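Local coordinates for protein methyltransferase (Streptococcus mutans, PDB 2B78) that is of unknown function but probably works as an S-adenosylmethionine-dependent methyltransferase, perhaps acting on RNA, at residues Gly180-Val185 against Glu256-Asp261; Gln201-Leu206 against Ser227-Met232. All blocks are in the same frame, centred on the assembly; numbering follows the deposited sequence.

Contact 1 of 2, residues Gly180-Val185 against Glu256-Asp261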
loop_
_atom_site.group_PDB
_atom_site.type_symbol
_atom_site.label_atom_id
_atom_site.label_comp_id
_atom_site.label_asym_id
_atom_site.label_seq_id
_atom_site.Cartn_x
_atom_site.Cartn_y
_atom_site.Cartn_z
ATOM N N GLY A 180 -3.052 -16.376 -9.200
ATOM C CA GLY A 180 -3.297 -17.156 -10.399
ATOM C C GLY A 180 -3.899 -16.453 -11.598
ATOM O O GLY A 180 -4.224 -17.114 -12.581
ATOM N N ILE A 181 -4.084 -15.140 -11.532
ATOM C CA ILE A 181 -4.617 -14.414 -12.687
ATOM C C ILE A 181 -3.614 -13.326 -13.078
ATOM O O ILE A 181 -2.752 -12.934 -12.273
ATOM C CB ILE A 181 -6.031 -13.823 -12.425
ATOM C CG1 ILE A 181 -5.964 -12.645 -11.469
ATOM C CG2 ILE A 181 -6.952 -14.919 -11.852
ATOM C CD1 ILE A 181 -7.248 -11.815 -11.477
ATOM N N SER A 182 -3.699 -12.854 -14.319
ATOM C CA SER A 182 -2.750 -11.859 -14.822
ATOM C C SER A 182 -3.138 -10.408 -14.625
ATOM O O SER A 182 -4.318 -10.059 -14.657
ATOM C CB SER A 182 -2.495 -12.094 -16.318
ATOM O OG SER A 182 -1.970 -13.390 -16.550
ATOM N N TYR A 183 -2.119 -9.568 -14.441
ATOM C CA TYR A 183 -2.287 -8.133 -14.265
ATOM C C TYR A 183 -1.159 -7.436 -15.026
ATOM O O TYR A 183 -0.010 -7.881 -14.991
ATOM C CB TYR A 183 -2.184 -7.749 -12.787
ATOM C CG TYR A 183 -3.326 -8.245 -11.934
ATOM C CD1 TYR A 183 -4.546 -7.575 -11.916
ATOM C CD2 TYR A 183 -3.189 -9.389 -11.159
ATOM C CE1 TYR A 183 -5.615 -8.034 -11.137
ATOM C CE2 TYR A 183 -4.248 -9.859 -10.379
ATOM C CZ TYR A 183 -5.456 -9.172 -10.376
ATOM O OH TYR A 183 -6.495 -9.624 -9.596
ATOM N N ASN A 184 -1.501 -6.346 -15.701
ATOM C CA ASN A 184 -0.555 -5.555 -16.479
ATOM C C ASN A 184 0.080 -4.480 -15.590
ATOM O O ASN A 184 -0.618 -3.676 -14.966
ATOM C CB ASN A 184 -1.286 -4.912 -17.672
ATOM C CG ASN A 184 -0.405 -3.956 -18.467
ATOM O OD1 ASN A 184 -0.340 -2.757 -18.180
ATOM N ND2 ASN A 184 0.283 -4.483 -19.471
ATOM N N VAL A 185 1.410 -4.481 -15.527
ATOM C CA VAL A 185 2.135 -3.515 -14.711
ATOM C C VAL A 185 3.233 -2.805 -15.494
ATOM O O VAL A 185 3.587 -3.202 -16.615
ATOM C CB VAL A 185 2.769 -4.186 -13.455
ATOM C CG1 VAL A 185 1.683 -4.870 -12.619
ATOM C CG2 VAL A 185 3.832 -5.191 -13.869
ATOM N N GLU A 256 -7.711 -7.939 -21.059
ATOM C CA GLU A 256 -7.160 -8.595 -22.240
ATOM C C GLU A 256 -6.248 -9.765 -21.846
ATOM O O GLU A 256 -6.299 -10.840 -22.451
ATOM C CB GLU A 256 -6.373 -7.571 -23.066
ATOM C CG GLU A 256 -5.609 -8.142 -24.265
ATOM C CD GLU A 256 -6.521 -8.829 -25.276
ATOM O OE1 GLU A 256 -7.533 -8.219 -25.683
ATOM O OE2 GLU A 256 -6.219 -9.976 -25.672
ATOM N N ALA A 257 -5.424 -9.546 -20.827
ATOM C CA ALA A 257 -4.479 -10.563 -20.353
ATOM C C ALA A 257 -5.198 -11.802 -19.867
ATOM O O ALA A 257 -4.643 -12.901 -19.900
ATOM C CB ALA A 257 -3.627 -9.999 -19.229
ATOM N N ASN A 258 -6.434 -11.624 -19.405
ATOM C CA ASN A 258 -7.224 -12.739 -18.903
ATOM C C ASN A 258 -8.279 -13.194 -19.902
ATOM O O ASN A 258 -9.191 -13.947 -19.563
ATOM C CB ASN A 258 -7.857 -12.351 -17.570
ATOM C CG ASN A 258 -6.816 -12.072 -16.501
ATOM O OD1 ASN A 258 -6.614 -10.928 -16.090
ATOM N ND2 ASN A 258 -6.134 -13.127 -16.055
ATOM N N HIS A 259 -8.140 -12.715 -21.134
ATOM C CA HIS A 259 -9.029 -13.052 -22.238
ATOM C C HIS A 259 -10.510 -12.931 -21.886
ATOM O O HIS A 259 -11.313 -13.784 -22.247
ATOM C CB HIS A 259 -8.725 -14.468 -22.718
ATOM C CG HIS A 259 -7.261 -14.751 -22.863
ATOM N ND1 HIS A 259 -6.463 -14.093 -23.775
ATOM C CD2 HIS A 259 -6.442 -15.587 -22.181
ATOM C CE1 HIS A 259 -5.215 -14.511 -23.646
ATOM N NE2 HIS A 259 -5.176 -15.417 -22.687
ATOM N N LEU A 260 -10.867 -11.857 -21.192
ATOM C CA LEU A 260 -12.251 -11.629 -20.798
ATOM C C LEU A 260 -13.013 -10.786 -21.816
ATOM O O LEU A 260 -12.514 -9.764 -22.273
ATOM C CB LEU A 260 -12.296 -10.924 -19.439
ATOM C CG LEU A 260 -11.891 -11.747 -18.211
ATOM C CD1 LEU A 260 -11.565 -10.802 -17.062
ATOM C CD2 LEU A 260 -13.005 -12.708 -17.836
ATOM N N ASP A 261 -14.214 -11.223 -22.184
ATOM C CA ASP A 261 -15.027 -10.446 -23.110
ATOM C C ASP A 261 -15.601 -9.317 -22.266
ATOM O O ASP A 261 -16.091 -9.551 -21.163
ATOM C CB ASP A 261 -16.155 -11.288 -23.683
ATOM C CG ASP A 261 -17.106 -10.468 -24.534
ATOM O OD1 ASP A 261 -18.015 -9.833 -23.967
ATOM O OD2 ASP A 261 -16.933 -10.446 -25.768
#

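Contact 2 of 2, residues Gln201-Leu206 against Ser227-Met232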
loop_
_atom_site.group_PDB
_atom_site.type_symbol
_atom_site.label_atom_id
_atom_site.label_comp_id
_atom_site.label_asym_id
_atom_site.label_seq_id
_atom_site.Cartn_x
_atom_site.Cartn_y
_atom_site.Cartn_z
ATOM N N GLN A 201 -5.226 -9.813 -1.096
ATOM C CA GLN A 201 -6.190 -10.702 -0.467
ATOM C C GLN A 201 -7.626 -10.237 -0.691
ATOM O O GLN A 201 -8.551 -11.035 -0.625
ATOM C CB GLN A 201 -5.846 -10.861 1.020
ATOM C CG GLN A 201 -4.381 -11.306 1.198
ATOM C CD GLN A 201 -4.006 -11.645 2.623
ATOM O OE1 GLN A 201 -4.709 -11.293 3.571
ATOM N NE2 GLN A 201 -2.874 -12.320 2.784
ATOM N N VAL A 202 -7.814 -8.954 -0.985
ATOM C CA VAL A 202 -9.156 -8.443 -1.251
ATOM C C VAL A 202 -9.528 -8.917 -2.654
ATOM O O VAL A 202 -10.664 -9.341 -2.900
ATOM C CB VAL A 202 -9.214 -6.897 -1.206
ATOM C CG1 VAL A 202 -10.647 -6.437 -1.416
ATOM C CG2 VAL A 202 -8.695 -6.382 0.133
ATOM N N ARG A 203 -8.567 -8.837 -3.578
ATOM C CA ARG A 203 -8.800 -9.300 -4.941
ATOM C C ARG A 203 -9.012 -10.815 -4.927
ATOM O O ARG A 203 -9.777 -11.337 -5.730
ATOM C CB ARG A 203 -7.630 -8.932 -5.860
ATOM C CG ARG A 203 -7.608 -7.458 -6.258
ATOM C CD ARG A 203 -6.547 -7.155 -7.308
ATOM N NE ARG A 203 -5.190 -7.289 -6.773
ATOM C CZ ARG A 203 -4.522 -6.311 -6.171
ATOM N NH1 ARG A 203 -5.078 -5.115 -6.026
ATOM N NH2 ARG A 203 -3.299 -6.531 -5.710
ATOM N N ASN A 204 -8.342 -11.521 -4.017
ATOM C CA ASN A 204 -8.517 -12.972 -3.917
ATOM C C ASN A 204 -9.972 -13.319 -3.583
ATOM O O ASN A 204 -10.525 -14.290 -4.106
ATOM C CB ASN A 204 -7.599 -13.564 -2.833
ATOM C CG ASN A 204 -7.650 -15.086 -2.792
ATOM O OD1 ASN A 204 -7.358 -15.761 -3.794
ATOM N ND2 ASN A 204 -8.011 -15.636 -1.636
ATOM N N GLU A 205 -10.578 -12.536 -2.692
ATOM C CA GLU A 205 -11.967 -12.770 -2.284
ATOM C C GLU A 205 -12.909 -12.611 -3.468
ATOM O O GLU A 205 -13.872 -13.370 -3.620
ATOM C CB GLU A 205 -12.383 -11.779 -1.190
ATOM C CG GLU A 205 -11.605 -11.925 0.107
ATOM C CD GLU A 205 -11.944 -13.202 0.839
ATOM O OE1 GLU A 205 -13.087 -13.309 1.334
ATOM O OE2 GLU A 205 -11.079 -14.102 0.916
ATOM N N LEU A 206 -12.633 -11.614 -4.297
ATOM C CA LEU A 206 -13.450 -11.329 -5.468
ATOM C C LEU A 206 -13.302 -12.439 -6.504
ATOM O O LEU A 206 -14.288 -12.916 -7.076
ATOM C CB LEU A 206 -13.030 -9.972 -6.053
ATOM C CG LEU A 206 -13.461 -8.770 -5.200
ATOM C CD1 LEU A 206 -12.693 -7.504 -5.566
ATOM C CD2 LEU A 206 -14.967 -8.557 -5.405
ATOM N N SER A 227 -11.997 -4.770 -10.511
ATOM C CA SER A 227 -13.008 -5.129 -11.489
ATOM C C SER A 227 -12.648 -6.408 -12.233
ATOM O O SER A 227 -13.503 -7.282 -12.436
ATOM C CB SER A 227 -13.199 -3.979 -12.476
ATOM O OG SER A 227 -13.623 -2.821 -11.785
ATOM N N VAL A 228 -11.384 -6.529 -12.635
ATOM C CA VAL A 228 -10.938 -7.727 -13.334
ATOM C C VAL A 228 -11.023 -8.935 -12.393
ATOM O O VAL A 228 -11.410 -10.027 -12.809
ATOM C CB VAL A 228 -9.484 -7.549 -13.890
ATOM C CG1 VAL A 228 -8.475 -7.509 -12.757
ATOM C CG2 VAL A 228 -9.155 -8.668 -14.863
ATOM N N ALA A 229 -10.687 -8.730 -11.122
ATOM C CA ALA A 229 -10.747 -9.798 -10.118
ATOM C C ALA A 229 -12.192 -10.286 -9.990
ATOM O O ALA A 229 -12.479 -11.493 -10.031
ATOM C CB ALA A 229 -10.245 -9.271 -8.761
ATOM N N ALA A 230 -13.108 -9.339 -9.838
ATOM C CA ALA A 230 -14.522 -9.676 -9.724
ATOM C C ALA A 230 -15.013 -10.402 -10.981
ATOM O O ALA A 230 -15.792 -11.353 -10.893
ATOM C CB ALA A 230 -15.332 -8.408 -9.490
ATOM N N ALA A 231 -14.553 -9.959 -12.147
ATOM C CA ALA A 231 -14.940 -10.580 -13.409
ATOM C C ALA A 231 -14.503 -12.048 -13.451
ATOM O O ALA A 231 -15.245 -12.916 -13.929
ATOM C CB ALA A 231 -14.314 -9.809 -14.582
ATOM N N MET A 232 -13.292 -12.317 -12.957
ATOM C CA MET A 232 -12.752 -13.674 -12.932
ATOM C C MET A 232 -13.463 -14.533 -11.894
ATOM O O MET A 232 -13.338 -15.760 -11.896
ATOM C CB MET A 232 -11.250 -13.649 -12.628
ATOM C CG MET A 232 -10.386 -13.110 -13.770
ATOM S SD MET A 232 -10.635 -13.994 -15.321
ATOM C CE MET A 232 -9.967 -15.623 -14.900
#

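Contact 1 of 2, residues Gly180-Val185 against Glu256-Asp261
The Schellman motif that ends helix 247-257 brings A257 and N258 against S182 of strand 181-185. H259 takes the left-handed turn (phi 48°) and is the C-prime residue: its N bonds back to E256 O at 2.9 Å, while L260 N reaches F255 O. Here the last helical turn lies close to the strand, with the CA atoms of S182 and A257 5.9 Å apart. Such closeness suits small residues, and the methyl CB of A257 rests on S182 CB at 3.8 Å. N258, the first residue to leave helical angles, has CG opposite its carbonyl carbon (chi1 -63°), which carries the amide across to the backbone of S182. As modelled, N258 ND2 lies 3.0 Å from S182 N and N258 OD1 2.8 Å from S182 O; the amide is probably turned over, and with it turned back these two approaches may be hydrogen bonds. I181 CB lies against the end of the N258 amide. An asparagine would suit this place, since a short side chain ending in both a donor and an acceptor could serve the N and O of one strand residue. Beyond the two segments, H254 NE2 is hydrogen-bonded to N184 O, and its ring meets Y183 edge-to-face. Strand 181-185 pairs antiparallel with 174-178, so the contact docks a two-stranded hairpin onto the Schellman-capped end of a helix in the Rossmann-like methyltransferase fold.

Contact 2 of 2, residues Gln201-Leu206 against Ser227-Met232
L206 turns CG opposite its own carbonyl carbon (chi1 -72°) and sets CD1 anti to CA (chi2 163°); together these torsions leave CD2 4.1 Å from A230 CB. L206 CB lies 3.9 Å from A229 CB. R203, one turn earlier, uses the root of its chain: CB lies 3.9 Å and CG 4.1 Å from the same A229 methyl. A bend at chi3 then leads the guanidinium off: R203 NE forms a salt bridge with E178 and R203 NH2 a hydrogen bond to F196 O, so the charge is met outside the helix pair. A229 CB points into the notch formed by R203 and L206, 3.7 Å from R203 O. Alanine suits this spot because its single methyl fits between backbones this close; the helix axes approach to 8.0 Å and run in roughly the same direction, 32° apart, and the CA atoms of L206 and A230 are 4.7 Å from each other. Helix 225-232 crosses over between parallel strands 215-219 and 237-242 in a beta-alpha-beta unit of the Rossmann-like domain. The meeting of methyls, methylenes and backbone is wholly van der Waals in kind, which implies that cohesion here rests on close fit and burial.

Contact 2 is buried and built from apolar groups, whereas contact 1 lies farther out, only partly buried, and sets an amide against strand backbone beside a small apolar touch. Their centres are about 12 Å apart, and contact 2 is nested in the chain loop that contact 1 closes. The two use different elements: strand 181-185 with the end of helix 247-257 in contact 1, helix 200-210 with helix 225-232 in contact 2. These pack against one another through Y183, whose CE1 lies 3.3 Å from V228 CG1 and whose OH lies 3.4 Å from R203 CD, and through L260, whose CD2 is 3.7 Å from M232 SD.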